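Local coordinates for protein Bd3460 (Bdellovibrio bacteriovorus, PDB 5CEA) that probably binds partner proteins through an elongated scaffold of stacked ankyrin repeats, as is usual for this family, at residues G40-V45 and N75-K80; T65-A70 and F81-K86; G128-T133 and K159-G164. The protein carries 1 engineered substitution. All blocks are in the same frame, centred on the assembly; numbering follows the deposited sequence.

Contact 1. Residues G40-V45 and N75-K80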
ATOM      1  N   GLY A  40      -8.046  -3.108  18.644  1.00 35.32           N
ATOM      2  CA  GLY A  40      -8.437  -4.466  18.290  1.00 42.34           C
ATOM      3  C   GLY A  40      -9.523  -5.065  19.193  1.00 45.35           C
ATOM      4  O   GLY A  40      -9.562  -6.254  19.321  1.00 42.66           O
ATOM      5  N   ASP A  41     -10.399  -4.229  19.777  1.00 38.78           N
ATOM      6  CA  ASP A  41     -11.496  -4.691  20.642  1.00 38.06           C
ATOM      7  C   ASP A  41     -12.805  -4.869  19.872  1.00 34.84           C
ATOM      8  O   ASP A  41     -13.591  -3.916  19.735  1.00 33.01           O
ATOM      9  CB  ASP A  41     -11.666  -3.705  21.798  1.00 41.55           C
ATOM     10  CG  ASP A  41     -12.610  -4.236  22.889  1.00 48.72           C
ATOM     11  OD1 ASP A  41     -13.397  -5.196  22.627  1.00 37.34           O
ATOM     12  OD2 ASP A  41     -12.549  -3.688  24.008  1.00 46.69           O
ATOM     13  N   LEU A  42     -12.998  -6.053  19.295  1.00 29.37           N
ATOM     14  CA  LEU A  42     -14.082  -6.280  18.352  1.00 28.80           C
ATOM     15  C   LEU A  42     -15.456  -6.155  19.036  1.00 29.56           C
ATOM     16  O   LEU A  42     -16.322  -5.480  18.501  1.00 28.45           O
ATOM     17  CB  LEU A  42     -13.963  -7.669  17.743  1.00 30.56           C
ATOM     18  CG  LEU A  42     -15.112  -8.133  16.848  1.00 33.64           C
ATOM     19  CD1 LEU A  42     -15.216  -7.249  15.610  1.00 33.26           C
ATOM     20  CD2 LEU A  42     -14.988  -9.617  16.474  1.00 42.02           C
ATOM     21  N   ALA A  43     -15.614  -6.762  20.221  1.00 30.77           N
ATOM     22  CA  ALA A  43     -16.845  -6.661  20.993  1.00 32.06           C
ATOM     23  C   ALA A  43     -17.255  -5.214  21.278  1.00 32.25           C
ATOM     24  O   ALA A  43     -18.416  -4.827  21.088  1.00 30.51           O
ATOM     25  CB  ALA A  43     -16.738  -7.413  22.307  1.00 37.06           C
ATOM     26  N   LYS A  44     -16.299  -4.388  21.683  1.00 29.70           N
ATOM     27  CA  LYS A  44     -16.582  -2.981  21.893  1.00 32.75           C
ATOM     28  C   LYS A  44     -16.979  -2.268  20.584  1.00 30.36           C
ATOM     29  O   LYS A  44     -17.900  -1.414  20.572  1.00 30.61           O
ATOM     30  CB  LYS A  44     -15.359  -2.299  22.502  1.00 35.63           C
ATOM     31  CG  LYS A  44     -15.536  -0.807  22.784  1.00 41.29           C
ATOM     32  CD  LYS A  44     -14.785  -0.267  24.004  1.00 58.46           C
ATOM     33  CE  LYS A  44     -14.849   1.257  23.996  1.00 74.38           C
ATOM     34  NZ  LYS A  44     -13.879   1.984  24.843  1.00 78.22           N
ATOM     35  N   VAL A  45     -16.296  -2.561  19.474  1.00 27.42           N
ATOM     36  CA  VAL A  45     -16.680  -1.960  18.184  1.00 24.31           C
ATOM     37  C   VAL A  45     -18.161  -2.336  17.876  1.00 25.45           C
ATOM     38  O   VAL A  45     -18.919  -1.459  17.473  1.00 22.73           O
ATOM     39  CB  VAL A  45     -15.726  -2.372  17.057  1.00 23.15           C
ATOM     40  CG1 VAL A  45     -16.267  -2.026  15.643  1.00 21.32           C
ATOM     41  CG2 VAL A  45     -14.338  -1.732  17.249  1.00 27.24           C
ATOM     42  N   ASN A  75      -6.125  -5.066  12.364  1.00 28.59           N
ATOM     43  CA  ASN A  75      -7.236  -5.838  13.004  1.00 31.31           C
ATOM     44  C   ASN A  75      -8.227  -6.348  11.976  1.00 28.28           C
ATOM     45  O   ASN A  75      -9.235  -5.709  11.703  1.00 27.16           O
ATOM     46  CB  ASN A  75      -7.902  -5.002  14.090  1.00 28.94           C
ATOM     47  CG  ASN A  75      -6.890  -4.586  15.177  1.00 30.74           C
ATOM     48  OD1 ASN A  75      -6.147  -5.413  15.637  1.00 32.91           O
ATOM     49  ND2 ASN A  75      -6.830  -3.299  15.550  1.00 29.12           N
ATOM     50  N   LEU A  76      -7.910  -7.531  11.418  1.00 28.01           N
ATOM     51  CA  LEU A  76      -8.687  -8.074  10.335  1.00 27.16           C
ATOM     52  C   LEU A  76     -10.195  -8.216  10.657  1.00 24.15           C
ATOM     53  O   LEU A  76     -11.055  -7.933   9.801  1.00 29.09           O
ATOM     54  CB  LEU A  76      -8.108  -9.413   9.844  1.00 28.88           C
ATOM     55  CG  LEU A  76      -8.739 -10.072   8.617  1.00 31.91           C
ATOM     56  CD1 LEU A  76      -8.680  -9.170   7.389  1.00 33.71           C
ATOM     57  CD2 LEU A  76      -8.139 -11.448   8.318  1.00 43.38           C
ATOM     58  N   ASP A  77     -10.500  -8.815  11.814  1.00 26.14           N
ATOM     59  CA  ASP A  77     -11.899  -9.003  12.246  1.00 27.17           C
ATOM     60  C   ASP A  77     -12.741  -7.693  12.253  1.00 26.65           C
ATOM     61  O   ASP A  77     -13.890  -7.659  11.824  1.00 26.86           O
ATOM     62  CB  ASP A  77     -11.941  -9.704  13.641  1.00 32.15           C
ATOM     63  CG  ASP A  77     -10.976  -9.045  14.749  1.00 40.80           C
ATOM     64  OD1 ASP A  77     -10.261  -7.989  14.538  1.00 39.04           O
ATOM     65  OD2 ASP A  77     -10.965  -9.641  15.866  1.00 50.51           O
ATOM     66  N   ILE A  78     -12.109  -6.629  12.743  1.00 25.03           N
ATOM     67  CA  ILE A  78     -12.731  -5.341  12.757  1.00 22.55           C
ATOM     68  C   ILE A  78     -12.906  -4.814  11.364  1.00 20.99           C
ATOM     69  O   ILE A  78     -13.967  -4.258  11.043  1.00 22.68           O
ATOM     70  CB  ILE A  78     -11.983  -4.386  13.672  1.00 23.63           C
ATOM     71  CG1 ILE A  78     -12.071  -4.960  15.110  1.00 27.34           C
ATOM     72  CG2 ILE A  78     -12.629  -3.010  13.613  1.00 22.76           C
ATOM     73  CD1 ILE A  78     -11.263  -4.191  16.144  1.00 36.08           C
ATOM     74  N   VAL A  79     -11.884  -4.964  10.529  1.00 23.02           N
ATOM     75  CA  VAL A  79     -11.960  -4.505   9.161  1.00 23.01           C
ATOM     76  C   VAL A  79     -13.099  -5.230   8.430  1.00 21.26           C
ATOM     77  O   VAL A  79     -13.919  -4.583   7.756  1.00 22.75           O
ATOM     78  CB  VAL A  79     -10.622  -4.699   8.407  1.00 22.77           C
ATOM     79  CG1 VAL A  79     -10.796  -4.546   6.893  1.00 22.60           C
ATOM     80  CG2 VAL A  79      -9.602  -3.702   8.928  1.00 24.36           C
ATOM     81  N   LYS A  80     -13.178  -6.534   8.578  1.00 21.53           N
ATOM     82  CA  LYS A  80     -14.299  -7.280   7.963  1.00 26.80           C
ATOM     83  C   LYS A  80     -15.696  -6.833   8.438  1.00 22.32           C
ATOM     84  O   LYS A  80     -16.634  -6.726   7.627  1.00 26.90           O
ATOM     85  CB  LYS A  80     -14.186  -8.788   8.221  1.00 27.11           C
ATOM     86  CG  LYS A  80     -13.172  -9.465   7.332  1.00 40.81           C
ATOM     87  CD  LYS A  80     -13.071 -10.952   7.649  1.00 44.68           C
ATOM     88  CE  LYS A  80     -12.111 -11.672   6.726  1.00 49.40           C
ATOM     89  NZ  LYS A  80     -11.860 -13.059   7.204  1.00 63.47           N
TER
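I78 lays its delta methyl over the backbone at G40, with I78 CD1 3.6 Å from G40 CA. The methyl also meets the start of D41. With CG1 beside the backbone N (chi1 -63°) and the chain then running straight on to CD1, the tip of I78 extends toward the turn that precedes helix 42-50. Its shaft meets a second neighbour: L42 CD1 lies 3.9 Å from I78 CG1, the two side chains sliding past each other in opposite directions. V45 closes the buried end of this small apolar surface; V45 and I78 meet at an angle, V45 CG2 lying 4.1 Å from I78 CD1.

Next to this apolar patch, the N75 amide lies face-on to G40, with N75 CG 3.5 Å from G40 CA. G40 has positive phi and no side chain, so this flat group can come right up to the main chain. The amide nitrogen does not bond to G40 but donates to A37 O, tying the start of helix 76-84 to the end of helix 31-39. On the outer flank, D77 OD2 rests 4.0 Å from L42 CB. The other oxygen, D77 OD1, turns back to its own helix and accepts I78 N at 2.9 Å in a bent bond, on the anti side but tilted from the carboxylate plane. D41 points away from the interface and caps its helix: K44 N reaches D41 OD1 from above the carboxylate plane, at 3.2 Å.

Two helix starts thus pack flank to flank, the arrangement by which second helices of successive helix pairs stack in an ankyrin-repeat array.

Contact 2. Residues T65-A70 and F81-K86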
ATOM      1  N   THR A  65     -10.776   7.764  10.021  1.00 24.18           N
ATOM      2  CA  THR A  65     -11.997   7.023  10.160  1.00 21.76           C
ATOM      3  C   THR A  65     -11.768   5.751  11.017  1.00 19.74           C
ATOM      4  O   THR A  65     -10.644   5.295  11.212  1.00 21.81           O
ATOM      5  CB  THR A  65     -12.489   6.527   8.824  1.00 21.06           C
ATOM      6  OG1 THR A  65     -11.500   5.665   8.259  1.00 20.39           O
ATOM      7  CG2 THR A  65     -12.747   7.699   7.879  1.00 23.39           C
ATOM      8  N   PRO A  66     -12.839   5.154  11.493  1.00 23.68           N
ATOM      9  CA  PRO A  66     -12.736   3.796  12.083  1.00 20.45           C
ATOM     10  C   PRO A  66     -12.003   2.761  11.242  1.00 17.60           C
ATOM     11  O   PRO A  66     -11.205   2.017  11.745  1.00 21.46           O
ATOM     12  CB  PRO A  66     -14.210   3.399  12.344  1.00 25.37           C
ATOM     13  CG  PRO A  66     -14.944   4.702  12.455  1.00 24.76           C
ATOM     14  CD  PRO A  66     -14.220   5.699  11.601  1.00 26.46           C
ATOM     15  N   LEU A  67     -12.262   2.722   9.924  1.00 18.83           N
ATOM     16  CA  LEU A  67     -11.610   1.783   9.078  1.00 19.63           C
ATOM     17  C   LEU A  67     -10.097   2.024   9.004  1.00 17.23           C
ATOM     18  O   LEU A  67      -9.347   1.073   9.005  1.00 18.63           O
ATOM     19  CB  LEU A  67     -12.215   1.807   7.630  1.00 17.49           C
ATOM     20  CG  LEU A  67     -11.627   0.793   6.655  1.00 17.39           C
ATOM     21  CD1 LEU A  67     -12.064  -0.605   7.036  1.00 19.70           C
ATOM     22  CD2 LEU A  67     -12.064   1.154   5.235  1.00 20.89           C
ATOM     23  N   MET A  68      -9.681   3.271   8.857  1.00 18.46           N
ATOM     24  CA  MET A  68      -8.247   3.588   8.856  1.00 21.13           C
ATOM     25  C   MET A  68      -7.599   3.145  10.147  1.00 20.88           C
ATOM     26  O   MET A  68      -6.521   2.569  10.124  1.00 23.62           O
ATOM     27  CB  MET A  68      -7.990   5.079   8.683  1.00 20.76           C
ATOM     28  CG  MET A  68      -8.375   5.627   7.328  1.00 21.87           C
ATOM     29  SD  MET A  68      -8.269   7.434   7.440  1.00 24.83           S
ATOM     30  CE  MET A  68      -9.245   7.785   6.009  1.00 23.08           C
ATOM     31  N   ASN A  69      -8.269   3.382  11.264  1.00 21.75           N
ATOM     32  CA  ASN A  69      -7.783   2.897  12.563  1.00 21.43           C
ATOM     33  C   ASN A  69      -7.664   1.356  12.655  1.00 26.34           C
ATOM     34  O   ASN A  69      -6.659   0.835  13.126  1.00 26.60           O
ATOM     35  CB  ASN A  69      -8.653   3.391  13.702  1.00 22.00           C
ATOM     36  CG  ASN A  69      -8.309   4.797  14.143  1.00 27.59           C
ATOM     37  OD1 ASN A  69      -7.279   4.986  14.775  1.00 31.88           O
ATOM     38  ND2 ASN A  69      -9.128   5.771  13.809  1.00 24.70           N
ATOM     39  N   ALA A  70      -8.684   0.641  12.214  1.00 20.96           N
ATOM     40  CA  ALA A  70      -8.647  -0.825  12.167  1.00 23.74           C
ATOM     41  C   ALA A  70      -7.493  -1.343  11.267  1.00 23.21           C
ATOM     42  O   ALA A  70      -6.846  -2.319  11.585  1.00 24.15           O
ATOM     43  CB  ALA A  70      -9.987  -1.363  11.687  1.00 24.86           C
ATOM     44  N   PHE A  81     -15.824  -6.573   9.735  1.00 22.97           N
ATOM     45  CA  PHE A  81     -17.049  -6.048  10.284  1.00 23.53           C
ATOM     46  C   PHE A  81     -17.424  -4.695   9.660  1.00 24.15           C
ATOM     47  O   PHE A  81     -18.563  -4.499   9.230  1.00 23.28           O
ATOM     48  CB  PHE A  81     -16.973  -5.964  11.823  1.00 28.19           C
ATOM     49  CG  PHE A  81     -18.181  -5.351  12.471  1.00 24.56           C
ATOM     50  CD1 PHE A  81     -19.393  -6.032  12.491  1.00 31.99           C
ATOM     51  CD2 PHE A  81     -18.128  -4.073  12.974  1.00 29.19           C
ATOM     52  CE1 PHE A  81     -20.532  -5.458  13.038  1.00 38.37           C
ATOM     53  CE2 PHE A  81     -19.273  -3.462  13.505  1.00 29.25           C
ATOM     54  CZ  PHE A  81     -20.473  -4.176  13.557  1.00 31.00           C
ATOM     55  N   LEU A  82     -16.473  -3.770   9.620  1.00 22.07           N
ATOM     56  CA  LEU A  82     -16.702  -2.453   9.028  1.00 22.34           C
ATOM     57  C   LEU A  82     -17.015  -2.523   7.535  1.00 20.67           C
ATOM     58  O   LEU A  82     -17.919  -1.837   7.058  1.00 19.35           O
ATOM     59  CB  LEU A  82     -15.524  -1.543   9.316  1.00 19.14           C
ATOM     60  CG  LEU A  82     -15.343  -1.189  10.783  1.00 22.58           C
ATOM     61  CD1 LEU A  82     -14.016  -0.407  10.942  1.00 24.47           C
ATOM     62  CD2 LEU A  82     -16.503  -0.444  11.389  1.00 20.70           C
ATOM     63  N   LEU A  83     -16.383  -3.458   6.837  1.00 20.34           N
ATOM     64  CA  LEU A  83     -16.686  -3.647   5.392  1.00 20.01           C
ATOM     65  C   LEU A  83     -18.123  -4.188   5.219  1.00 26.92           C
ATOM     66  O   LEU A  83     -18.743  -3.858   4.243  1.00 23.37           O
ATOM     67  CB  LEU A  83     -15.708  -4.595   4.699  1.00 24.82           C
ATOM     68  CG  LEU A  83     -14.254  -4.097   4.540  1.00 28.02           C
ATOM     69  CD1 LEU A  83     -13.356  -5.187   3.956  1.00 29.07           C
ATOM     70  CD2 LEU A  83     -14.152  -2.828   3.763  1.00 28.03           C
ATOM     71  N   SER A  84     -18.643  -4.939   6.178  1.00 21.36           N
ATOM     72  CA  SER A  84     -20.036  -5.408   6.133  1.00 23.90           C
ATOM     73  C   SER A  84     -21.031  -4.267   6.330  1.00 23.15           C
ATOM     74  O   SER A  84     -22.168  -4.402   5.901  1.00 24.93           O
ATOM     75  CB  SER A  84     -20.320  -6.526   7.176  1.00 28.34           C
ATOM     76  OG  SER A  84     -20.521  -5.928   8.457  1.00 24.83           O
ATOM     77  N   LYS A  85     -20.593  -3.131   6.887  1.00 20.17           N
ATOM     78  CA  LYS A  85     -21.375  -1.912   6.987  1.00 22.35           C
ATOM     79  C   LYS A  85     -21.186  -0.931   5.805  1.00 21.82           C
ATOM     80  O   LYS A  85     -21.735   0.163   5.790  1.00 27.14           O
ATOM     81  CB  LYS A  85     -21.096  -1.191   8.268  1.00 23.28           C
ATOM     82  CG  LYS A  85     -21.233  -2.057   9.498  1.00 28.35           C
ATOM     83  CD  LYS A  85     -22.668  -2.540   9.661  1.00 31.59           C
ATOM     84  CE  LYS A  85     -22.844  -3.242  10.959  1.00 43.06           C
ATOM     85  NZ  LYS A  85     -24.187  -3.881  11.060  1.00 49.95           N
ATOM     86  N   LYS A  86     -20.442  -1.334   4.773  1.00 20.16           N
ATOM     87  CA  LYS A  86     -20.367  -0.576   3.524  1.00 25.63           C
ATOM     88  C   LYS A  86     -19.695   0.781   3.660  1.00 22.21           C
ATOM     89  O   LYS A  86     -20.028   1.714   2.929  1.00 29.31           O
ATOM     90  CB  LYS A  86     -21.727  -0.460   2.848  1.00 28.72           C
ATOM     91  CG  LYS A  86     -22.313  -1.834   2.517  1.00 37.93           C
ATOM     92  CD  LYS A  86     -23.601  -1.652   1.716  1.00 53.52           C
ATOM     93  CE  LYS A  86     -24.770  -1.266   2.597  1.00 57.68           C
ATOM     94  NZ  LYS A  86     -26.051  -1.476   1.889  1.00 70.42           N
TER
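L82 projects as a knob from helix 76-84 into a shallow hollow on helix 66-72, joining the two helices of the helix-turn-helix in the predicted ankyrin repeat 62-94. The hollow is made by P66, L67 and A70. Its floor is main chain, with L82 CD1 3.7 Å from L67 N and 3.8 Å from P66 C. Its walls are side chains: P66 CB stands 4.1 Å from L82 CD1, and A70 CB 4.2 Å from the same atom. L82 CG sits beside the backbone N (chi1 -66°) and the chain runs on extended, which carries CD1 across the gap between the helices.

The return bump is L67. Its CD1 methyl settles 4.2 Å from L82 CB, next to the root of the knob, and makes a looser contact with L83. The side-chain contacts are all apolar and the interface is largely buried, with P66 also backed by L33 and N34 of helix 31-39. Behind P66 the helix start is held by a capping box between T65 and M68, in which M68 N donates almost straight (170°) to T65 OG1 at 3.1 Å, while T65 N makes a weak bond to M68 SD.

Contact 3. Residues G128-T133 and K159-G164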
ATOM      1  N   GLY A 128       5.653   9.452   2.560  1.00 46.66           N
ATOM      2  CA  GLY A 128       7.112   9.481   2.649  1.00 46.04           C
ATOM      3  C   GLY A 128       7.649  10.440   1.610  1.00 46.91           C
ATOM      4  O   GLY A 128       6.943  10.821   0.678  1.00 41.87           O
ATOM      5  N   ASP A 129       8.931  10.768   1.721  1.00 48.48           N
ATOM      6  CA  ASP A 129       9.566  11.737   0.826  1.00 57.14           C
ATOM      7  C   ASP A 129       9.618  11.304  -0.648  1.00 49.65           C
ATOM      8  O   ASP A 129       9.504  12.134  -1.539  1.00 50.06           O
ATOM      9  CB  ASP A 129      11.008  12.035   1.264  1.00 57.93           C
ATOM     10  CG  ASP A 129      11.103  12.900   2.509  1.00 71.05           C
ATOM     11  OD1 ASP A 129      10.152  13.679   2.800  1.00 72.86           O
ATOM     12  OD2 ASP A 129      12.186  12.854   3.166  1.00 71.50           O
ATOM     13  N   GLU A 130       9.807  10.021  -0.889  1.00 51.59           N
ATOM     14  CA  GLU A 130      10.050   9.509  -2.267  1.00 46.80           C
ATOM     15  C   GLU A 130       8.760   9.360  -3.085  1.00 38.73           C
ATOM     16  O   GLU A 130       8.844   9.218  -4.291  1.00 34.21           O
ATOM     17  CB  GLU A 130      10.913   8.198  -2.269  1.00 56.47           C
ATOM     18  CG  GLU A 130      10.386   7.122  -1.306  1.00 68.92           C
ATOM     19  CD  GLU A 130      11.049   7.172   0.060  1.00 94.90           C
ATOM     20  OE1 GLU A 130      12.295   7.193   0.129  1.00 77.25           O
ATOM     21  OE2 GLU A 130      10.319   7.196   1.066  1.00 83.65           O
ATOM     22  N   GLY A 131       7.585   9.401  -2.435  1.00 36.35           N
ATOM     23  CA  GLY A 131       6.304   9.208  -3.121  1.00 34.77           C
ATOM     24  C   GLY A 131       6.219   7.835  -3.764  1.00 29.81           C
ATOM     25  O   GLY A 131       5.780   7.702  -4.902  1.00 31.60           O
ATOM     26  N   ASP A 132       6.685   6.816  -3.050  1.00 28.73           N
ATOM     27  CA  ASP A 132       6.590   5.472  -3.553  1.00 29.16           C
ATOM     28  C   ASP A 132       5.115   5.082  -3.813  1.00 28.93           C
ATOM     29  O   ASP A 132       4.169   5.480  -3.067  1.00 25.58           O
ATOM     30  CB  ASP A 132       7.129   4.488  -2.526  1.00 30.69           C
ATOM     31  CG  ASP A 132       8.665   4.438  -2.458  1.00 36.15           C
ATOM     32  OD1 ASP A 132       9.379   4.899  -3.382  1.00 35.92           O
ATOM     33  OD2 ASP A 132       9.143   3.971  -1.390  1.00 35.81           O
ATOM     34  N   THR A 133       4.911   4.247  -4.827  1.00 24.60           N
ATOM     35  CA  THR A 133       3.608   3.690  -5.057  1.00 19.97           C
ATOM     36  C   THR A 133       3.303   2.581  -4.059  1.00 21.03           C
ATOM     37  O   THR A 133       4.214   1.978  -3.489  1.00 20.26           O
ATOM     38  CB  THR A 133       3.489   3.133  -6.483  1.00 19.88           C
ATOM     39  OG1 THR A 133       4.416   2.045  -6.653  1.00 17.81           O
ATOM     40  CG2 THR A 133       3.802   4.203  -7.558  1.00 24.06           C
ATOM     41  N   LYS A 159       5.010   2.275 -12.844  1.00 23.93           N
ATOM     42  CA  LYS A 159       4.633   3.606 -12.376  1.00 21.34           C
ATOM     43  C   LYS A 159       5.702   4.112 -11.379  1.00 23.74           C
ATOM     44  O   LYS A 159       6.060   3.426 -10.432  1.00 22.73           O
ATOM     45  CB  LYS A 159       3.266   3.586 -11.716  1.00 24.70           C
ATOM     46  CG  LYS A 159       2.828   4.991 -11.314  1.00 27.64           C
ATOM     47  CD  LYS A 159       1.363   5.118 -11.000  1.00 34.92           C
ATOM     48  CE  LYS A 159       1.069   6.599 -10.583  1.00 33.69           C
ATOM     49  NZ  LYS A 159      -0.379   6.790 -10.428  1.00 42.86           N
ATOM     50  N   ALA A 160       6.265   5.276 -11.682  1.00 24.30           N
ATOM     51  CA  ALA A 160       7.484   5.730 -10.991  1.00 27.06           C
ATOM     52  C   ALA A 160       7.120   6.568  -9.803  1.00 33.50           C
ATOM     53  O   ALA A 160       6.037   7.179  -9.755  1.00 27.22           O
ATOM     54  CB  ALA A 160       8.373   6.499 -11.936  1.00 26.75           C
ATOM     55  N   ASN A 161       8.058   6.610  -8.860  1.00 29.01           N
ATOM     56  CA  ASN A 161       7.907   7.490  -7.723  1.00 33.31           C
ATOM     57  C   ASN A 161       8.397   8.910  -8.068  1.00 30.74           C
ATOM     58  O   ASN A 161       8.654   9.217  -9.229  1.00 33.63           O
ATOM     59  CB  ASN A 161       8.628   6.853  -6.527  1.00 33.26           C
ATOM     60  CG  ASN A 161      10.172   6.874  -6.637  1.00 32.60           C
ATOM     61  OD1 ASN A 161      10.762   7.510  -7.510  1.00 26.82           O
ATOM     62  ND2 ASN A 161      10.818   6.217  -5.676  1.00 31.00           N
ATOM     63  N   THR A 162       8.581   9.761  -7.067  1.00 33.40           N
ATOM     64  CA  THR A 162       8.865  11.173  -7.308  1.00 38.31           C
ATOM     65  C   THR A 162      10.279  11.409  -7.863  1.00 38.51           C
ATOM     66  O   THR A 162      10.521  12.399  -8.500  1.00 40.22           O
ATOM     67  CB  THR A 162       8.650  11.966  -6.010  1.00 47.99           C
ATOM     68  OG1 THR A 162       7.242  11.907  -5.678  1.00 46.58           O
ATOM     69  CG2 THR A 162       9.089  13.414  -6.104  1.00 49.65           C
ATOM     70  N   LEU A 163      11.179  10.450  -7.650  1.00 35.61           N
ATOM     71  CA  LEU A 163      12.506  10.459  -8.236  1.00 38.34           C
ATOM     72  C   LEU A 163      12.554   9.840  -9.640  1.00 31.42           C
ATOM     73  O   LEU A 163      13.636   9.748 -10.247  1.00 33.03           O
ATOM     74  CB  LEU A 163      13.450   9.702  -7.280  1.00 41.25           C
ATOM     75  CG  LEU A 163      13.503  10.354  -5.866  1.00 55.24           C
ATOM     76  CD1 LEU A 163      14.273   9.499  -4.863  1.00 61.93           C
ATOM     77  CD2 LEU A 163      14.064  11.772  -5.937  1.00 52.95           C
ATOM     78  N   GLY A 164      11.425   9.389 -10.152  1.00 29.01           N
ATOM     79  CA  GLY A 164      11.391   8.715 -11.457  1.00 30.58           C
ATOM     80  C   GLY A 164      11.793   7.259 -11.390  1.00 28.14           C
ATOM     81  O   GLY A 164      12.079   6.672 -12.409  1.00 28.32           O
TER
HETATM   82  O   HOH W   1       4.846   9.721  -6.398  1.00 34.27           O
HETATM   83  O   HOH W   2       5.110   1.346  -9.105  1.00 20.73           O
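N161 and D132 supply the side-chain hydrogen bond between two loop segments that run almost exactly antiparallel. N161 ND2 donates to D132 OD1 at 3.0 Å and nearly straight (171°), with the oxygen in the amide plane. The carboxylate and amide lie side by side and almost coplanar, 10° apart. Both groups are held at their far atoms too: D132 OD2 pairs with R137 in a salt bridge, and N161 OD1 accepts E165 N. One hydrogen bond joins main chain to main chain, T162 N donating to E130 O at 2.8 Å.

Two waters extend the polar seam. One donates to G131 O at 2.7 Å and has a weak link to T162 OG1. The other bridges T133 OG1, which donates to it, and K159 O, each 2.6 Å from the water; T133 OG1 also caps M136 N.

Packing is slighter. N161 CB fits against the main chain, 3.3 Å from E130 O, and T133 lies obliquely across K159, with T133 CG2 4.0 Å from K159 CG. With CG anti to the backbone N (chi1 -176°), the K159 chain stretches onward to a salt bridge with D123.

Type I turns at G128-G131 and N161-G164 shape these loops, resembling the adjacent fingers of an ankyrin array. One leads into helix 134-141; the other connects helix 143-152 to helix 167-174.

How the contacts relate
Contacts 1 and 2 share helix 76-84 and touch, their centres 9 Å apart. Its first turns pack against helix 42-50 in contact 1, its last against helix 66-72 in contact 2. A70 joins them: its methyl packs on I78 and V79, and its carbonyl probably accepts N75 N. Contact 2 is buried, contact 1 only partly, with polar groups at its outer side; neither has a hydrogen bond between its segments. Contact 3 lies across the chain's centre, about 28 Å from contact 2 between centres, in the later group of ankyrin repeats. It joins loops rather than helices, and hydrogen bonds, bridging waters and flanking salt bridges carry most of the contact in place of apolar packing.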